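Local coordinates for xylooligosaccharide oxidase (Myceliophthora thermophila, PDB 5L6G), which oxidises the C1 hydroxyl of xylooligosaccharides and several other sugars to lactones, using bicovalently bound FAD and reducing molecular oxygen to hydrogen peroxide, at residues M271-N276 with I377-Y382; T341-S346 with G419-D424; V371-Y376 with L413-F418. All coordinates share one frame; numbering follows the deposited sequence.

In the fold
All three contacts lie in the large antiparallel sheet, where strands 269-275, 374-381, 409-417 and 341-349 stand side by side. Contact 1 joins the first two and contact 3 the middle two; contact 2 sets the loop after strand 409-417 against strand 341-349. Along the chain the order is 271-276, 341-346, 371-376, 377-382, 413-418, 419-424. Centres of contacts 2 and 3 are about 7 Å apart, those of 1 and 3 about 16 Å, those of 1 and 2 about 20 Å. Contacts 1 and 3 share strand 374-381 and one bound xylose, and so together line the substrate site beside the flavin, while contact 2 lies at a second sugar-binding spot.

Contact 1 (M271-N276 with I377-Y382). With XYP (beta-D-xylopyranose), chain H.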
loop_
_atom_site.group_PDB
_atom_site.type_symbol
_atom_site.label_atom_id
_atom_site.label_comp_id
_atom_site.label_asym_id
_atom_site.label_seq_id
_atom_site.Cartn_x
_atom_site.Cartn_y
_atom_site.Cartn_z
ATOM N N MET A 271 -15.181 -0.867 5.058
ATOM C CA MET A 271 -15.369 0.296 5.936
ATOM C C MET A 271 -14.106 0.637 6.712
ATOM O O MET A 271 -13.276 -0.218 6.939
ATOM C CB MET A 271 -16.508 0.053 6.900
ATOM C CG MET A 271 -17.055 1.293 7.577
ATOM S SD MET A 271 -18.645 1.032 8.370
ATOM C CE MET A 271 -18.332 -0.463 9.327
ATOM N N ARG A 272 -13.991 1.909 7.081
ATOM C CA ARG A 272 -12.917 2.412 7.905
ATOM C C ARG A 272 -13.412 3.593 8.744
ATOM O O ARG A 272 -14.418 4.219 8.426
ATOM C CB ARG A 272 -11.794 2.902 7.016
ATOM C CG ARG A 272 -12.124 4.206 6.286
ATOM C CD ARG A 272 -11.120 4.446 5.155
ATOM N NE ARG A 272 -11.348 5.703 4.473
ATOM C CZ ARG A 272 -10.670 6.113 3.410
ATOM N NH1 ARG A 272 -9.726 5.350 2.886
ATOM N NH2 ARG A 272 -10.958 7.279 2.857
ATOM N N VAL A 273 -12.701 3.872 9.817
ATOM C CA VAL A 273 -12.821 5.138 10.515
ATOM C C VAL A 273 -11.799 6.079 9.913
ATOM O O VAL A 273 -10.644 5.722 9.812
ATOM C CB VAL A 273 -12.510 4.987 12.017
ATOM C CG1 VAL A 273 -12.535 6.344 12.701
ATOM C CG2 VAL A 273 -13.500 4.040 12.680
ATOM N N LEU A 274 -12.244 7.263 9.507
ATOM C CA LEU A 274 -11.354 8.379 9.213
ATOM C C LEU A 274 -11.535 9.389 10.320
ATOM O O LEU A 274 -12.645 9.798 10.594
ATOM C CB LEU A 274 -11.724 9.049 7.891
ATOM C CG LEU A 274 -10.970 10.346 7.561
ATOM C CD1 LEU A 274 -9.472 10.075 7.442
ATOM C CD2 LEU A 274 -11.489 10.974 6.290
ATOM N N GLY A 275 -10.436 9.765 10.962
ATOM C CA GLY A 275 -10.454 10.756 12.014
ATOM C C GLY A 275 -9.485 11.855 11.676
ATOM O O GLY A 275 -8.411 11.598 11.139
ATOM N N ASN A 276 -9.892 13.091 11.942
ATOM C CA ASN A 276 -8.960 14.218 11.979
ATOM C C ASN A 276 -9.366 15.093 13.149
ATOM O O ASN A 276 -10.276 14.728 13.891
ATOM C CB ASN A 276 -8.940 14.973 10.639
ATOM C CG ASN A 276 -10.287 15.523 10.236
ATOM O OD1 ASN A 276 -10.923 16.259 10.981
ATOM N ND2 ASN A 276 -10.734 15.169 9.026
ATOM N N ILE A 377 -6.047 10.061 10.924
ATOM C CA ILE A 377 -5.859 8.657 11.232
ATOM C C ILE A 377 -6.938 7.853 10.491
ATOM O O ILE A 377 -8.117 8.226 10.469
ATOM C CB ILE A 377 -5.898 8.373 12.754
ATOM C CG1 ILE A 377 -5.639 6.893 13.036
ATOM C CG2 ILE A 377 -7.220 8.783 13.379
ATOM C CD1 ILE A 377 -5.420 6.601 14.507
ATOM N N ILE A 378 -6.519 6.766 9.864
ATOM C CA ILE A 378 -7.466 5.835 9.282
ATOM C C ILE A 378 -7.363 4.538 10.073
ATOM O O ILE A 378 -6.273 4.066 10.342
ATOM C CB ILE A 378 -7.190 5.603 7.801
ATOM C CG1 ILE A 378 -7.622 6.825 6.998
ATOM C CG2 ILE A 378 -7.901 4.351 7.308
ATOM C CD1 ILE A 378 -7.346 6.701 5.511
ATOM N N ILE A 379 -8.500 3.994 10.488
ATOM C CA ILE A 379 -8.542 2.690 11.106
ATOM C C ILE A 379 -9.408 1.851 10.190
ATOM O O ILE A 379 -10.629 2.021 10.147
ATOM C CB ILE A 379 -9.155 2.711 12.537
ATOM C CG1 ILE A 379 -8.460 3.750 13.414
ATOM C CG2 ILE A 379 -9.043 1.334 13.189
ATOM C CD1 ILE A 379 -9.344 4.318 14.489
ATOM N N ASP A 380 -8.782 0.943 9.453
ATOM C CA ASP A 380 -9.524 0.127 8.504
ATOM C C ASP A 380 -10.171 -1.027 9.233
ATOM O O ASP A 380 -9.533 -1.649 10.083
ATOM C CB ASP A 380 -8.591 -0.432 7.433
ATOM C CG ASP A 380 -8.144 0.616 6.456
ATOM O OD1 ASP A 380 -8.995 1.314 5.894
ATOM O OD2 ASP A 380 -6.946 0.711 6.202
ATOM N N MET A 381 -11.431 -1.318 8.900
ATOM C CA MET A 381 -12.057 -2.551 9.348
ATOM C C MET A 381 -11.471 -3.682 8.500
ATOM O O MET A 381 -11.921 -3.966 7.411
ATOM C CB MET A 381 -13.600 -2.483 9.221
ATOM C CG MET A 381 -14.224 -1.320 9.962
ATOM S SD MET A 381 -13.994 -1.247 11.759
ATOM C CE MET A 381 -12.591 -0.147 11.878
ATOM N N TYR A 382 -10.443 -4.323 9.031
ATOM C CA TYR A 382 -9.510 -5.102 8.230
ATOM C C TYR A 382 -9.773 -6.602 8.322
ATOM O O TYR A 382 -9.784 -7.313 7.314
ATOM C CB TYR A 382 -8.100 -4.741 8.708
ATOM C CG TYR A 382 -6.964 -5.527 8.103
ATOM C CD1 TYR A 382 -6.555 -6.729 8.662
ATOM C CD2 TYR A 382 -6.293 -5.060 6.997
ATOM C CE1 TYR A 382 -5.514 -7.450 8.134
ATOM C CE2 TYR A 382 -5.233 -5.765 6.458
ATOM C CZ TYR A 382 -4.855 -6.964 7.025
ATOM O OH TYR A 382 -3.812 -7.661 6.486
HETATM O O1 XYP H . -5.223 4.586 2.905
HETATM C C1 XYP H . -5.138 5.652 1.962
HETATM C C2 XYP H . -6.494 6.351 1.875
HETATM C C3 XYP H . -6.406 7.620 1.036
HETATM C C4 XYP H . -5.275 8.509 1.543
HETATM C C5 XYP H . -3.959 7.726 1.627
HETATM O O2 XYP H . -7.419 5.441 1.281
HETATM O O3 XYP H . -7.674 8.298 1.007
HETATM O O4 XYP H . -5.065 9.598 0.636
HETATM O O5 XYP H . -4.107 6.530 2.385
HETATM O O HOH W 1 -13.231 -2.923 5.144
HETATM O O HOH W 2 -9.037 2.646 3.663
#
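Val273 and Ile379 form a hydrogen-bonded pair between strands 271-275 and 377-381, antiparallel at 166°, with five backbone bonds across them and Val273 N 2.8 Å from Ile379 O. Arg272, Leu274, Ile378 and Asp380 point to the sugar side of the sheet. CG of Arg272 stands between its backbone N and carbonyl carbon (chi1 72°), and the chain then runs extended to NE. NH1 donates to O2 of the xylose at 2.8 Å, near the guanidinium plane. A water also lies at that edge, 2.9 Å from NH1 of Arg272, and passes a hydrogen bond to OD1 of Asp380 at 2.6 Å. CD1 of Ile378 sits over the guanidinium rim and 3.8 Å from C2 of the xylose. This eight-stranded antiparallel sheet forms a wall of the active site, where Thr154, Glu412 and Tyr451 also hold the sugar. An alanine at Arg272 would probably leave O2 of the sugar without this donor, and Gln283 OE1 without its bond from NE. On the other face, CD1 of Ile379 packs against CB of Val273 at 4.1 Å beneath helix 246-261. CG of Met381, anti to its carbonyl carbon, meets CB of Met271 at 4.1 Å.

Contact 2 (T341-S346 with G419-D424)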
loop_
_atom_site.group_PDB
_atom_site.type_symbol
_atom_site.label_atom_id
_atom_site.label_comp_id
_atom_site.label_asym_id
_atom_site.label_seq_id
_atom_site.Cartn_x
_atom_site.Cartn_y
_atom_site.Cartn_z
ATOM N N THR A 341 3.808 17.081 1.541
ATOM C CA THR A 341 4.891 17.089 2.524
ATOM C C THR A 341 4.319 16.533 3.805
ATOM O O THR A 341 3.379 17.088 4.354
ATOM C CB THR A 341 5.418 18.504 2.772
ATOM O OG1 THR A 341 5.863 19.067 1.529
ATOM C CG2 THR A 341 6.572 18.508 3.761
ATOM N N PHE A 342 4.887 15.445 4.301
ATOM C CA PHE A 342 4.279 14.765 5.425
ATOM C C PHE A 342 5.216 13.768 6.105
ATOM O O PHE A 342 6.289 13.401 5.570
ATOM C CB PHE A 342 3.005 14.039 4.954
ATOM C CG PHE A 342 3.279 12.928 3.970
ATOM C CD1 PHE A 342 3.454 13.207 2.626
ATOM C CD2 PHE A 342 3.390 11.612 4.391
ATOM C CE1 PHE A 342 3.733 12.191 1.717
ATOM C CE2 PHE A 342 3.652 10.587 3.476
ATOM C CZ PHE A 342 3.826 10.885 2.145
ATOM N N TYR A 343 4.771 13.338 7.291
ATOM C CA TYR A 343 5.292 12.160 7.964
ATOM C C TYR A 343 4.131 11.208 8.170
ATOM O O TYR A 343 3.022 11.652 8.362
ATOM C CB TYR A 343 5.935 12.509 9.308
ATOM C CG TYR A 343 6.478 11.299 10.036
ATOM C CD1 TYR A 343 7.333 10.425 9.413
ATOM C CD2 TYR A 343 6.148 11.040 11.358
ATOM C CE1 TYR A 343 7.844 9.313 10.068
ATOM C CE2 TYR A 343 6.661 9.933 12.029
ATOM C CZ TYR A 343 7.514 9.070 11.368
ATOM O OH TYR A 343 8.041 7.949 11.994
ATOM N N SER A 344 4.392 9.909 8.101
ATOM C CA SER A 344 3.332 8.928 8.273
ATOM C C SER A 344 3.821 7.697 8.998
ATOM O O SER A 344 4.999 7.350 8.949
ATOM C CB SER A 344 2.733 8.557 6.917
ATOM O OG SER A 344 1.806 7.501 7.021
ATOM N N LYS A 345 2.907 7.079 9.736
ATOM C CA LYS A 345 3.168 5.819 10.396
ATOM C C LYS A 345 1.994 4.900 10.108
ATOM O O LYS A 345 0.924 5.324 9.599
ATOM C CB LYS A 345 3.358 6.007 11.905
ATOM C CG LYS A 345 4.536 6.881 12.294
ATOM C CD LYS A 345 4.833 6.876 13.794
ATOM C CE LYS A 345 5.648 5.675 14.263
ATOM N NZ LYS A 345 7.108 5.717 13.951
ATOM N N SER A 346 2.214 3.624 10.390
ATOM C CA SER A 346 1.172 2.643 10.281
ATOM C C SER A 346 1.200 1.705 11.460
ATOM O O SER A 346 2.153 1.701 12.276
ATOM C CB SER A 346 1.390 1.838 9.001
ATOM O OG SER A 346 2.438 0.914 9.171
ATOM N N GLY A 419 4.082 23.545 3.561
ATOM C CA GLY A 419 5.306 24.231 3.953
ATOM C C GLY A 419 6.168 23.192 4.631
ATOM O O GLY A 419 5.746 22.035 4.781
ATOM N N PRO A 420 7.365 23.599 5.058
ATOM C CA PRO A 420 8.320 22.610 5.473
ATOM C C PRO A 420 7.848 21.827 6.705
ATOM O O PRO A 420 7.210 22.367 7.605
ATOM C CB PRO A 420 9.607 23.417 5.729
ATOM C CG PRO A 420 9.186 24.822 5.885
ATOM C CD PRO A 420 7.878 24.978 5.158
ATOM N N TYR A 421 8.155 20.543 6.710
ATOM C CA TYR A 421 7.774 19.695 7.819
ATOM C C TYR A 421 8.719 20.032 8.983
ATOM O O TYR A 421 9.928 20.092 8.799
ATOM C CB TYR A 421 7.866 18.229 7.442
ATOM C CG TYR A 421 7.309 17.364 8.527
ATOM C CD1 TYR A 421 5.944 17.147 8.628
ATOM C CD2 TYR A 421 8.141 16.800 9.474
ATOM C CE1 TYR A 421 5.418 16.375 9.646
ATOM C CE2 TYR A 421 7.642 16.028 10.487
ATOM C CZ TYR A 421 6.276 15.842 10.588
ATOM O OH TYR A 421 5.807 15.080 11.604
ATOM N N PRO A 422 8.166 20.284 10.172
ATOM C CA PRO A 422 9.017 20.655 11.315
ATOM C C PRO A 422 9.819 19.465 11.844
ATOM O O PRO A 422 9.309 18.364 11.915
ATOM C CB PRO A 422 8.012 21.115 12.350
ATOM C CG PRO A 422 6.789 20.317 12.040
ATOM C CD PRO A 422 6.748 20.196 10.552
ATOM N N ASP A 423 11.071 19.693 12.226
ATOM C CA ASP A 423 11.948 18.575 12.577
ATOM C C ASP A 423 11.644 17.950 13.926
ATOM O O ASP A 423 12.103 16.825 14.212
ATOM C CB ASP A 423 13.410 19.015 12.461
ATOM C CG ASP A 423 13.720 19.491 11.080
ATOM O OD1 ASP A 423 13.858 18.636 10.191
ATOM O OD2 ASP A 423 13.729 20.724 10.860
ATOM N N ASP A 424 10.849 18.652 14.727
ATOM C CA ASP A 424 10.335 18.114 15.973
ATOM C C ASP A 424 8.992 17.411 15.782
ATOM O O ASP A 424 8.415 16.902 16.756
ATOM C CB ASP A 424 10.162 19.242 16.981
ATOM C CG ASP A 424 9.104 20.252 16.558
ATOM O OD1 ASP A 424 9.200 20.881 15.484
ATOM O OD2 ASP A 424 8.154 20.416 17.306
#
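Tyr421 reaches from the loop after strand 409-417 to Tyr343 on strand 341-346, so that the chain, having left the antiparallel sheet, packs back on the strand next to the one it came from. The tight part is at the phenol end of Tyr421. Its OH lies 3.4 Å from CB of Tyr343 and its CZ 3.6 Å from the same carbon, while CE1 of Tyr421 comes within 3.9 Å of the backbone N of Tyr343. The two side chains cross at a slant. The hydroxyl of Tyr421 is hydrogen-bonded to Asp415 OD2, which fixes the buried end of the ring, and CD of Pro422 rests 3.5 Å above one face, toward the rim. Toward solvent the contact thins out: CG2 of Thr341, anti to its backbone N, meets CB of Tyr421 at 3.9 Å and the carbonyl O of exposed Gly419 at 3.8 Å, and no hydrogen bond joins the two segments. The ring of Tyr343 leads away from the loop, edge-to-face with Phe426, and both residues line a xylose pocket with Arg56. The OH of Tyr343 is bonded to Asp453 OD1 and takes a hydrogen bond from Lys345 NZ at 3.1 Å.

Contact 3 (V371-Y376 with L413-F418); sequences VRRSWY and LYDRSF. With XYP (beta-D-xylopyranose), chain H.
OD2 of Asp415 receives NH2 of Arg373 at 2.8 Å and is also hydrogen-bonded to the hydroxyl of Tyr421. The other oxygen, OD1, takes NE of Arg373 at 2.7 Å on its syn lone pair, so the arginine grips the carboxylate side-on with two nitrogens. A bend at chi3 (-64°) puts NE where it can face Asp415, and CG1 of Val371 lies over the centre of the guanidinium. Such a double clasp would probably hold both groups against rotation and favour the charged carboxylate. Arg373 stands just before strand 374-381 and reaches Asp415 within strand 409-417, its antiparallel neighbour in the eight-stranded sheet. Trp375, on the same face as Asp415, packs edge-to-face with Phe428 and Trp432 of helix 426-437. On the opposite face Tyr376 and Tyr414 carry the contact toward the active site; they are a hydrogen-bonded pair, N of each bonded to O of the other at 2.9 Å. Their rings are nearly parallel, at 8°, but slid apart with centroids 4.8 Å from each other; CB of Tyr414 lies over the centre of the Tyr376 ring in a CH-pi contact. The hydroxyl of Tyr376 stands over the rim of the Tyr414 ring, 3.4 Å from its CD1, touches C5 of the xylose at 3.2 Å and makes a weak hydrogen bond with OE2 of substrate-binding Glu412. Phe342 stacks on Tyr414, whose OH is bonded to Glu340. Near the surface, OG of Ser374 meets the edge of Phe418 at CE1, 3.4 Å away, while CZ of Phe418 lies over the Arg416 guanidinium.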
loop_
_atom_site.group_PDB
_atom_site.type_symbol
_atom_site.label_atom_id
_atom_site.label_comp_id
_atom_site.label_asym_id
_atom_site.label_seq_id
_atom_site.Cartn_x
_atom_site.Cartn_y
_atom_site.Cartn_z
ATOM N N VAL A 371 -2.509 19.402 17.668
ATOM C CA VAL A 371 -1.408 19.554 16.732
ATOM C C VAL A 371 -1.819 20.485 15.597
ATOM O O VAL A 371 -2.864 20.278 14.959
ATOM C CB VAL A 371 -0.974 18.205 16.129
ATOM C CG1 VAL A 371 0.047 18.432 15.032
ATOM C CG2 VAL A 371 -0.437 17.284 17.210
ATOM N N ARG A 372 -0.991 21.488 15.338
ATOM C CA ARG A 372 -1.376 22.582 14.440
ATOM C C ARG A 372 -0.954 22.304 12.991
ATOM O O ARG A 372 -0.509 23.201 12.269
ATOM C CB ARG A 372 -0.836 23.919 14.960
ATOM C CG ARG A 372 -1.377 24.258 16.337
ATOM C CD ARG A 372 -0.680 25.439 16.982
ATOM N NE ARG A 372 -1.099 25.549 18.370
ATOM C CZ ARG A 372 -1.919 26.472 18.877
ATOM N NH1 ARG A 372 -2.448 27.448 18.120
ATOM N NH2 ARG A 372 -2.219 26.414 20.175
ATOM N N ARG A 373 -1.151 21.057 12.580
ATOM C CA ARG A 373 -0.931 20.613 11.217
ATOM C C ARG A 373 -2.068 19.709 10.778
ATOM O O ARG A 373 -2.795 19.160 11.604
ATOM C CB ARG A 373 0.373 19.822 11.133
ATOM C CG ARG A 373 1.597 20.629 11.502
ATOM C CD ARG A 373 2.851 19.810 11.227
ATOM N NE ARG A 373 2.949 18.602 12.049
ATOM C CZ ARG A 373 3.425 18.556 13.294
ATOM N NH1 ARG A 373 3.818 19.678 13.931
ATOM N NH2 ARG A 373 3.485 17.387 13.936
ATOM N N SER A 374 -2.197 19.536 9.470
ATOM C CA SER A 374 -3.211 18.658 8.885
ATOM C C SER A 374 -2.886 17.172 9.038
ATOM O O SER A 374 -2.265 16.554 8.148
ATOM C CB SER A 374 -3.367 18.958 7.395
ATOM O OG SER A 374 -3.792 20.276 7.176
ATOM N N TRP A 375 -3.390 16.564 10.095
ATOM C CA TRP A 375 -3.171 15.167 10.328
ATOM C C TRP A 375 -4.482 14.387 10.163
ATOM O O TRP A 375 -5.564 14.963 10.229
ATOM C CB TRP A 375 -2.572 14.945 11.708
ATOM C CG TRP A 375 -3.491 15.334 12.810
ATOM C CD1 TRP A 375 -3.551 16.537 13.434
ATOM C CD2 TRP A 375 -4.511 14.525 13.393
ATOM N NE1 TRP A 375 -4.535 16.533 14.376
ATOM C CE2 TRP A 375 -5.143 15.303 14.371
ATOM C CE3 TRP A 375 -4.951 13.210 13.184
ATOM C CZ2 TRP A 375 -6.187 14.810 15.154
ATOM C CZ3 TRP A 375 -5.970 12.730 13.934
ATOM C CH2 TRP A 375 -6.581 13.517 14.919
ATOM N N TYR A 376 -4.367 13.094 9.883
ATOM C CA TYR A 376 -5.519 12.193 9.973
ATOM C C TYR A 376 -5.076 10.830 10.445
ATOM O O TYR A 376 -3.882 10.499 10.402
ATOM C CB TYR A 376 -6.302 12.081 8.650
ATOM C CG TYR A 376 -5.574 11.456 7.464
ATOM C CD1 TYR A 376 -5.428 10.064 7.361
ATOM C CD2 TYR A 376 -5.085 12.243 6.426
ATOM C CE1 TYR A 376 -4.786 9.484 6.270
ATOM C CE2 TYR A 376 -4.449 11.658 5.322
ATOM C CZ TYR A 376 -4.301 10.278 5.269
ATOM O OH TYR A 376 -3.662 9.669 4.201
ATOM N N LEU A 413 -1.522 6.582 9.856
ATOM C CA LEU A 413 -1.394 7.827 10.597
ATOM C C LEU A 413 -0.592 8.780 9.736
ATOM O O LEU A 413 0.479 8.449 9.270
ATOM C CB LEU A 413 -0.714 7.632 11.955
ATOM C CG LEU A 413 -1.330 6.680 12.997
ATOM C CD1 LEU A 413 -0.996 5.234 12.709
ATOM C CD2 LEU A 413 -0.866 7.033 14.405
ATOM N N TYR A 414 -1.127 9.974 9.522
ATOM C CA TYR A 414 -0.619 10.858 8.480
ATOM C C TYR A 414 -0.545 12.260 9.025
ATOM O O TYR A 414 -1.518 12.770 9.565
ATOM C CB TYR A 414 -1.560 10.807 7.288
ATOM C CG TYR A 414 -0.984 11.202 5.952
ATOM C CD1 TYR A 414 -0.428 10.246 5.110
ATOM C CD2 TYR A 414 -1.065 12.504 5.486
ATOM C CE1 TYR A 414 0.072 10.586 3.865
ATOM C CE2 TYR A 414 -0.566 12.850 4.229
ATOM C CZ TYR A 414 -0.011 11.872 3.425
ATOM O OH TYR A 414 0.455 12.172 2.174
ATOM N N ASP A 415 0.603 12.904 8.855
ATOM C CA ASP A 415 0.861 14.208 9.477
ATOM C C ASP A 415 1.477 15.100 8.399
ATOM O O ASP A 415 2.645 14.953 8.062
ATOM C CB ASP A 415 1.782 14.004 10.683
ATOM C CG ASP A 415 2.249 15.294 11.319
ATOM O OD1 ASP A 415 1.699 16.393 11.002
ATOM O OD2 ASP A 415 3.197 15.201 12.163
ATOM N N ARG A 416 0.661 15.988 7.841
ATOM C CA ARG A 416 0.982 16.710 6.609
ATOM C C ARG A 416 1.179 18.183 6.921
ATOM O O ARG A 416 0.391 18.757 7.671
ATOM C CB ARG A 416 -0.164 16.566 5.606
ATOM C CG ARG A 416 0.015 17.366 4.329
ATOM C CD ARG A 416 -1.192 17.224 3.419
ATOM N NE ARG A 416 -0.990 17.927 2.153
ATOM C CZ ARG A 416 -1.905 17.998 1.187
ATOM N NH1 ARG A 416 -3.101 17.437 1.333
ATOM N NH2 ARG A 416 -1.638 18.672 0.081
ATOM N N SER A 417 2.228 18.780 6.374
ATOM C CA SER A 417 2.432 20.218 6.524
ATOM C C SER A 417 2.295 20.881 5.163
ATOM O O SER A 417 2.608 20.254 4.145
ATOM C CB SER A 417 3.818 20.518 7.115
ATOM O OG SER A 417 4.855 20.015 6.305
ATOM N N PHE A 418 1.795 22.122 5.153
ATOM C CA PHE A 418 1.787 22.942 3.942
ATOM C C PHE A 418 2.940 23.928 4.056
ATOM O O PHE A 418 2.803 25.026 4.570
ATOM C CB PHE A 418 0.471 23.676 3.792
ATOM C CG PHE A 418 -0.680 22.783 3.486
ATOM C CD1 PHE A 418 -1.390 22.174 4.500
ATOM C CD2 PHE A 418 -1.051 22.526 2.173
ATOM C CE1 PHE A 418 -2.459 21.332 4.216
ATOM C CE2 PHE A 418 -2.132 21.693 1.882
ATOM C CZ PHE A 418 -2.833 21.095 2.908
HETATM O O1 XYP H . -5.223 4.586 2.905
HETATM C C1 XYP H . -5.138 5.652 1.962
HETATM C C2 XYP H . -6.494 6.351 1.875
HETATM C C3 XYP H . -6.406 7.620 1.036
HETATM C C4 XYP H . -5.275 8.509 1.543
HETATM C C5 XYP H . -3.959 7.726 1.627
HETATM O O2 XYP H . -7.419 5.441 1.281
HETATM O O3 XYP H . -7.674 8.298 1.007
HETATM O O4 XYP H . -5.065 9.598 0.636
HETATM O O5 XYP H . -4.107 6.530 2.385
#